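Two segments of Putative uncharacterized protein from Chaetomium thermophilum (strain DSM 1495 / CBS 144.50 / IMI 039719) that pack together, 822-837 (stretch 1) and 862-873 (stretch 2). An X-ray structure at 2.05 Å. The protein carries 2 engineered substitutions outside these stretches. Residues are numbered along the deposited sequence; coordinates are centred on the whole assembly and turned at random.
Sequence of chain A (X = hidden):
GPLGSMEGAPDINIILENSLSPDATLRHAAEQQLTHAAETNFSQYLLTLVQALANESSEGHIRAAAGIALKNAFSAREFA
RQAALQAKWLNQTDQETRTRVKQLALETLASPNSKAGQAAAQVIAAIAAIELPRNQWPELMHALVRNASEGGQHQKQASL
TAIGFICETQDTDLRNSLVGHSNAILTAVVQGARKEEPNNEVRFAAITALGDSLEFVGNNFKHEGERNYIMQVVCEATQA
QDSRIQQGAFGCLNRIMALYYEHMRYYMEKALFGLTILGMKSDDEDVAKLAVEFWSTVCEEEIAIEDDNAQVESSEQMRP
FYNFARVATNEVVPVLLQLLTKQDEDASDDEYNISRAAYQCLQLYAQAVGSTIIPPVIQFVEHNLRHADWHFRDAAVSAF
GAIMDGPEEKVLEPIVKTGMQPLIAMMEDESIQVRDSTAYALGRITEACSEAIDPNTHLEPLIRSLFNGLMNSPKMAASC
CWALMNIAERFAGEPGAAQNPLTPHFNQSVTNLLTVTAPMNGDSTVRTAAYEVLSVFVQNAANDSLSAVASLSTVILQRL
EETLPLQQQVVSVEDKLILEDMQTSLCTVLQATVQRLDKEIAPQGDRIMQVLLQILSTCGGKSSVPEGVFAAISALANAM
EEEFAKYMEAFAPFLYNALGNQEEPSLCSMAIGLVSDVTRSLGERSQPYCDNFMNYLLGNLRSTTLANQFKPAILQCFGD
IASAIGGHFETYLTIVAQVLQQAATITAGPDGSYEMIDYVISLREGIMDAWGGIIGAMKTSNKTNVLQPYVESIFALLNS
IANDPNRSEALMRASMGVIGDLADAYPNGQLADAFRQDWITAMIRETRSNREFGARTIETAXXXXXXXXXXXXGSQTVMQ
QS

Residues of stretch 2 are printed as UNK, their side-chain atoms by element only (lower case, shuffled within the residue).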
# COMPACT_ATOMS: atom_id res chain seq x y z
N LEU A 822 27.03 26.50 3.72
CA LEU A 822 27.00 27.80 4.38
C LEU A 822 28.37 28.21 4.89
O LEU A 822 28.76 29.37 4.81
CB LEU A 822 25.99 27.80 5.53
CG LEU A 822 24.53 27.94 5.12
CD1 LEU A 822 23.61 27.76 6.32
CD2 LEU A 822 24.30 29.30 4.48
N ALA A 823 29.11 27.23 5.42
CA ALA A 823 30.46 27.46 5.92
C ALA A 823 31.37 27.93 4.79
O ALA A 823 32.14 28.88 4.94
CB ALA A 823 31.01 26.19 6.54
N ASP A 824 31.27 27.25 3.65
CA ASP A 824 32.02 27.61 2.46
C ASP A 824 31.65 29.00 1.96
O ASP A 824 32.51 29.80 1.61
CB ASP A 824 31.80 26.58 1.35
CG ASP A 824 32.96 25.62 1.20
OD1 ASP A 824 32.73 24.40 1.21
OD2 ASP A 824 34.11 26.10 1.06
N ALA A 825 30.35 29.28 1.93
CA ALA A 825 29.83 30.52 1.37
C ALA A 825 30.22 31.73 2.21
O ALA A 825 30.37 32.84 1.69
CB ALA A 825 28.32 30.45 1.22
N TYR A 826 30.36 31.53 3.51
CA TYR A 826 30.78 32.60 4.41
C TYR A 826 31.95 32.13 5.26
O TYR A 826 31.77 31.74 6.41
CB TYR A 826 29.62 33.06 5.28
CG TYR A 826 28.43 33.55 4.48
CD1 TYR A 826 28.37 34.85 4.02
CD2 TYR A 826 27.38 32.69 4.18
CE1 TYR A 826 27.29 35.30 3.28
CE2 TYR A 826 26.30 33.13 3.44
CZ TYR A 826 26.25 34.43 3.00
OH TYR A 826 25.17 34.86 2.27
N PRO A 827 33.16 32.18 4.69
CA PRO A 827 34.38 31.73 5.37
C PRO A 827 34.86 32.76 6.38
O PRO A 827 34.10 33.67 6.71
CB PRO A 827 35.38 31.57 4.22
CG PRO A 827 34.95 32.62 3.24
CD PRO A 827 33.45 32.71 3.34
N ASN A 828 36.11 32.63 6.83
CA ASN A 828 36.70 33.47 7.87
C ASN A 828 35.72 33.88 8.98
O ASN A 828 35.64 35.05 9.36
CB ASN A 828 37.33 34.73 7.26
CG ASN A 828 38.60 34.44 6.48
OD1 ASN A 828 39.26 33.42 6.71
ND2 ASN A 828 38.95 35.32 5.55
N GLY A 829 34.96 32.90 9.46
CA GLY A 829 34.14 33.05 10.66
C GLY A 829 33.13 34.18 10.69
O GLY A 829 33.09 34.95 11.65
N GLN A 830 32.30 34.28 9.66
CA GLN A 830 31.20 35.24 9.67
C GLN A 830 29.97 34.59 10.30
O GLN A 830 29.03 35.28 10.71
CB GLN A 830 30.88 35.72 8.25
CG GLN A 830 32.11 36.03 7.42
CD GLN A 830 31.76 36.58 6.05
OE1 GLN A 830 30.78 37.30 5.90
NE2 GLN A 830 32.57 36.23 5.05
N LEU A 831 29.99 33.27 10.36
CA LEU A 831 28.89 32.51 10.95
C LEU A 831 29.38 31.65 12.11
O LEU A 831 28.69 30.71 12.52
CB LEU A 831 28.23 31.62 9.89
CG LEU A 831 27.72 32.27 8.61
CD1 LEU A 831 27.00 31.24 7.75
CD2 LEU A 831 26.82 33.45 8.91
N ALA A 832 30.57 31.97 12.61
CA ALA A 832 31.17 31.21 13.70
C ALA A 832 30.26 31.16 14.92
O ALA A 832 30.16 30.13 15.59
CB ALA A 832 32.52 31.81 14.08
N ASP A 833 29.58 32.27 15.19
CA ASP A 833 28.63 32.35 16.29
C ASP A 833 27.50 31.34 16.15
O ASP A 833 27.20 30.58 17.08
CB ASP A 833 28.04 33.76 16.39
CG ASP A 833 29.05 34.78 16.88
OD1 ASP A 833 30.08 34.37 17.45
OD2 ASP A 833 28.81 35.99 16.68
N ALA A 834 26.86 31.34 14.99
CA ALA A 834 25.73 30.46 14.74
C ALA A 834 26.14 28.99 14.68
O ALA A 834 25.32 28.11 14.93
CB ALA A 834 25.03 30.87 13.45
N PHE A 835 27.40 28.74 14.36
CA PHE A 835 27.88 27.37 14.21
C PHE A 835 28.31 26.74 15.53
O PHE A 835 28.14 25.53 15.73
CB PHE A 835 29.05 27.32 13.22
CG PHE A 835 28.62 27.32 11.78
CD1 PHE A 835 29.27 28.13 10.86
CD2 PHE A 835 27.58 26.52 11.35
CE1 PHE A 835 28.88 28.13 9.53
CE2 PHE A 835 27.18 26.52 10.03
CZ PHE A 835 27.83 27.32 9.11
N ARG A 836 28.84 27.55 16.44
CA ARG A 836 29.33 27.05 17.72
C ARG A 836 28.19 26.77 18.69
O ARG A 836 28.42 26.29 19.80
CB ARG A 836 30.32 28.04 18.34
CG ARG A 836 29.73 29.42 18.61
CD ARG A 836 30.77 30.37 19.18
NE ARG A 836 30.27 31.74 19.26
CZ ARG A 836 30.81 32.68 20.02
NH1 ARG A 836 30.29 33.90 20.04
NH2 ARG A 836 31.87 32.41 20.77
N GLN A 837 26.96 27.08 18.27
CA GLN A 837 25.78 26.74 19.06
C GLN A 837 25.72 25.23 19.27
O GLN A 837 26.14 24.45 18.41
CB GLN A 837 24.50 27.23 18.38
CG GLN A 837 24.29 28.73 18.47
CD GLN A 837 23.02 29.17 17.76
OE1 GLN A 837 22.03 29.52 18.40
NE2 GLN A 837 23.05 29.16 16.43
N UNK A 862 30.50 14.23 8.27
CA UNK A 862 31.90 14.45 8.61
C UNK A 862 32.40 15.74 7.97
O UNK A 862 33.12 16.51 8.60
c UNK A 862 32.76 13.26 8.17
n UNK A 862 33.39 7.56 10.14
n UNK A 862 33.38 9.79 9.58
c UNK A 862 33.51 10.91 8.65
c UNK A 862 33.53 8.51 9.23
n UNK A 862 33.81 8.19 7.97
c UNK A 862 32.59 12.05 9.06
N UNK A 863 32.02 15.96 6.71
CA UNK A 863 32.37 17.19 6.02
C UNK A 863 31.78 18.39 6.76
O UNK A 863 32.44 19.41 6.92
c UNK A 863 31.70 20.42 2.71
c UNK A 863 29.67 19.18 3.14
c UNK A 863 28.99 20.18 2.48
c UNK A 863 31.01 21.42 2.04
n UNK A 863 33.05 20.29 2.96
c UNK A 863 31.07 19.29 3.26
c UNK A 863 33.26 19.12 3.65
c UNK A 863 29.66 21.29 1.94
c UNK A 863 32.08 18.47 3.86
c UNK A 863 31.88 17.17 4.58
N UNK A 864 30.54 18.24 7.21
CA UNK A 864 29.86 19.29 7.96
C UNK A 864 30.63 19.62 9.24
O UNK A 864 30.86 20.78 9.54
c UNK A 864 28.44 18.88 8.28
N UNK A 865 31.02 18.58 9.97
CA UNK A 865 31.79 18.76 11.20
C UNK A 865 33.08 19.52 10.94
O UNK A 865 33.40 20.49 11.64
n UNK A 865 33.85 15.19 12.49
c UNK A 865 32.12 17.41 11.84
c UNK A 865 33.47 16.14 13.53
c UNK A 865 34.25 13.95 12.71
n UNK A 865 34.57 13.16 11.70
n UNK A 865 34.32 13.49 13.96
c UNK A 865 33.13 17.51 12.97
N UNK A 866 33.82 19.09 9.92
CA UNK A 866 35.08 19.71 9.55
C UNK A 866 34.85 21.16 9.13
O UNK A 866 35.58 22.05 9.55
o UNK A 866 38.74 18.68 10.36
c UNK A 866 35.76 18.94 8.42
c UNK A 866 37.27 18.96 8.51
c UNK A 866 37.78 18.21 9.72
o UNK A 866 37.21 17.15 10.04
N UNK A 867 33.82 21.39 8.32
CA UNK A 867 33.45 22.75 7.90
C UNK A 867 33.14 23.65 9.08
O UNK A 867 33.54 24.82 9.13
c UNK A 867 32.23 22.69 6.97
o UNK A 867 34.60 23.29 5.03
c UNK A 867 32.55 22.18 5.57
c UNK A 867 33.41 23.14 4.77
n UNK A 867 32.81 23.79 3.77
N UNK A 868 32.40 23.10 10.03
CA UNK A 868 32.13 23.77 11.31
C UNK A 868 33.45 24.10 11.99
O UNK A 868 33.78 25.26 12.06
c UNK A 868 31.24 22.92 12.22
c UNK A 868 31.08 23.56 13.59
c UNK A 868 29.88 22.79 11.60
N UNK A 869 34.24 23.10 12.37
CA UNK A 869 35.56 23.31 12.98
C UNK A 869 36.43 24.37 12.29
O UNK A 869 37.06 25.17 12.96
c UNK A 869 36.57 19.78 14.21
n UNK A 869 36.72 17.58 15.38
c UNK A 869 36.29 21.97 13.04
c UNK A 869 35.77 21.04 14.10
c UNK A 869 36.05 18.91 15.34
N UNK A 870 36.46 24.38 10.96
CA UNK A 870 37.25 25.37 10.23
C UNK A 870 36.61 26.76 10.32
O UNK A 870 37.25 27.77 10.03
c UNK A 870 37.99 23.15 4.94
n UNK A 870 37.95 23.80 6.10
c UNK A 870 38.79 23.46 7.25
n UNK A 870 37.20 23.53 3.95
n UNK A 870 38.81 22.12 4.78
c UNK A 870 37.44 24.98 8.76
c UNK A 870 38.05 23.60 8.58
N UNK A 871 35.34 26.80 10.72
CA UNK A 871 34.65 28.06 10.99
C UNK A 871 35.00 28.61 12.38
O UNK A 871 35.25 29.80 12.53
c UNK A 871 32.41 29.72 9.30
c UNK A 871 33.13 27.89 10.87
c UNK A 871 32.57 28.22 9.50
o UNK A 871 32.08 30.46 10.23
n UNK A 871 32.65 30.18 8.07
N UNK A 872 35.00 27.75 13.40
CA UNK A 872 35.15 28.24 14.79
C UNK A 872 36.38 29.15 14.94
O UNK A 872 36.33 30.18 15.62
c UNK A 872 33.86 26.54 16.21
c UNK A 872 36.09 27.44 17.01
c UNK A 872 33.35 25.52 15.22
c UNK A 872 35.25 27.06 15.83
N UNK A 873 37.49 28.76 14.33
CA UNK A 873 38.70 29.57 14.38
C UNK A 873 38.88 30.38 13.10
O UNK A 873 39.07 29.83 12.02
c UNK A 873 39.92 28.70 14.62

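Position 862 carries three carbons, a nitrogen, and a carbon bearing two more nitrogens: a guanidinium on a long arm, out of reach of stretch 1. This is Arg862, its charge at ease in an exposed place. At 863, one carbon leads to fused five- and six-membered rings of eight carbons and one nitrogen, and the ring system presents its edge to Asp824. This indole is Trp863, with CZ2 3.5 Å from Asp824 OD1; an aromatic edge, slightly positive, suits a carboxylate oxygen.

Position 864 has a single carbon and touches nothing on stretch 1; it is Ala864, small and buried. Position 865 repeats the guanidinium pattern and lies far from stretch 1: Arg865, whose long charged arm suits a partly exposed site. Position 866 has three carbons, the third carrying two oxygens, a carboxylate in an exposed site: Glu866.

At 867, three carbons end in one oxygen and one nitrogen, an amide. CB points toward stretch 1 and lies 3.7 Å from Ala823 CB, a close approach that suits the small alanine, and the end of the chain reaches Asp824. The residue is Gln867, whose NE2 is 2.6 Å from Asp824 OD1. Position 868 has one carbon carrying two more, a beta-branched chain beside Phe835. This is Val868; its CG1 lies 4.3 Å from Phe835 CB, a compact apolar side chain beside a buried aromatic residue.

Position 869 shows four carbons in a row ending in nitrogen: Lys869, exposed and out of reach. Position 870 is again a guanidinium on a three-carbon arm, exposed and making no contact with stretch 1: Arg870.

Position 871 has three carbons, the third carrying one oxygen and one nitrogen, directed into the loop that follows the first helix of stretch 1, where it meets Ala823, Tyr826, Gly829 and Phe835. This is Gln871. NE2 donates a very short hydrogen bond to Tyr826 O (2.4 Å) and a weak one to Ala823 O (3.4 Å), while OE1 lies 3.3 Å from Gly829 CA. Its CG packs 3.6 Å from Phe835 CD1, obliquely to the ring, so the aliphatic part of the chain serves as well as the amide.

Position 872 has four carbons, forked at the first with one arm two carbons long, and reaches the aliphatic base of Arg836: Ile872, CG1 to Arg836 CB 4.4 Å. Position 873 has one carbon pointing away from stretch 1; Ala873 leaves helical geometry as the helix ends.

The contact thus centres on Gln871, which has the largest covered area. Its amide donates to backbone carbonyls at the end of one helix, while Ala823 and Phe835 pack against the neighbouring turns of the other.

Stretch 2, residues 862-873: RWAREQVKRQIA
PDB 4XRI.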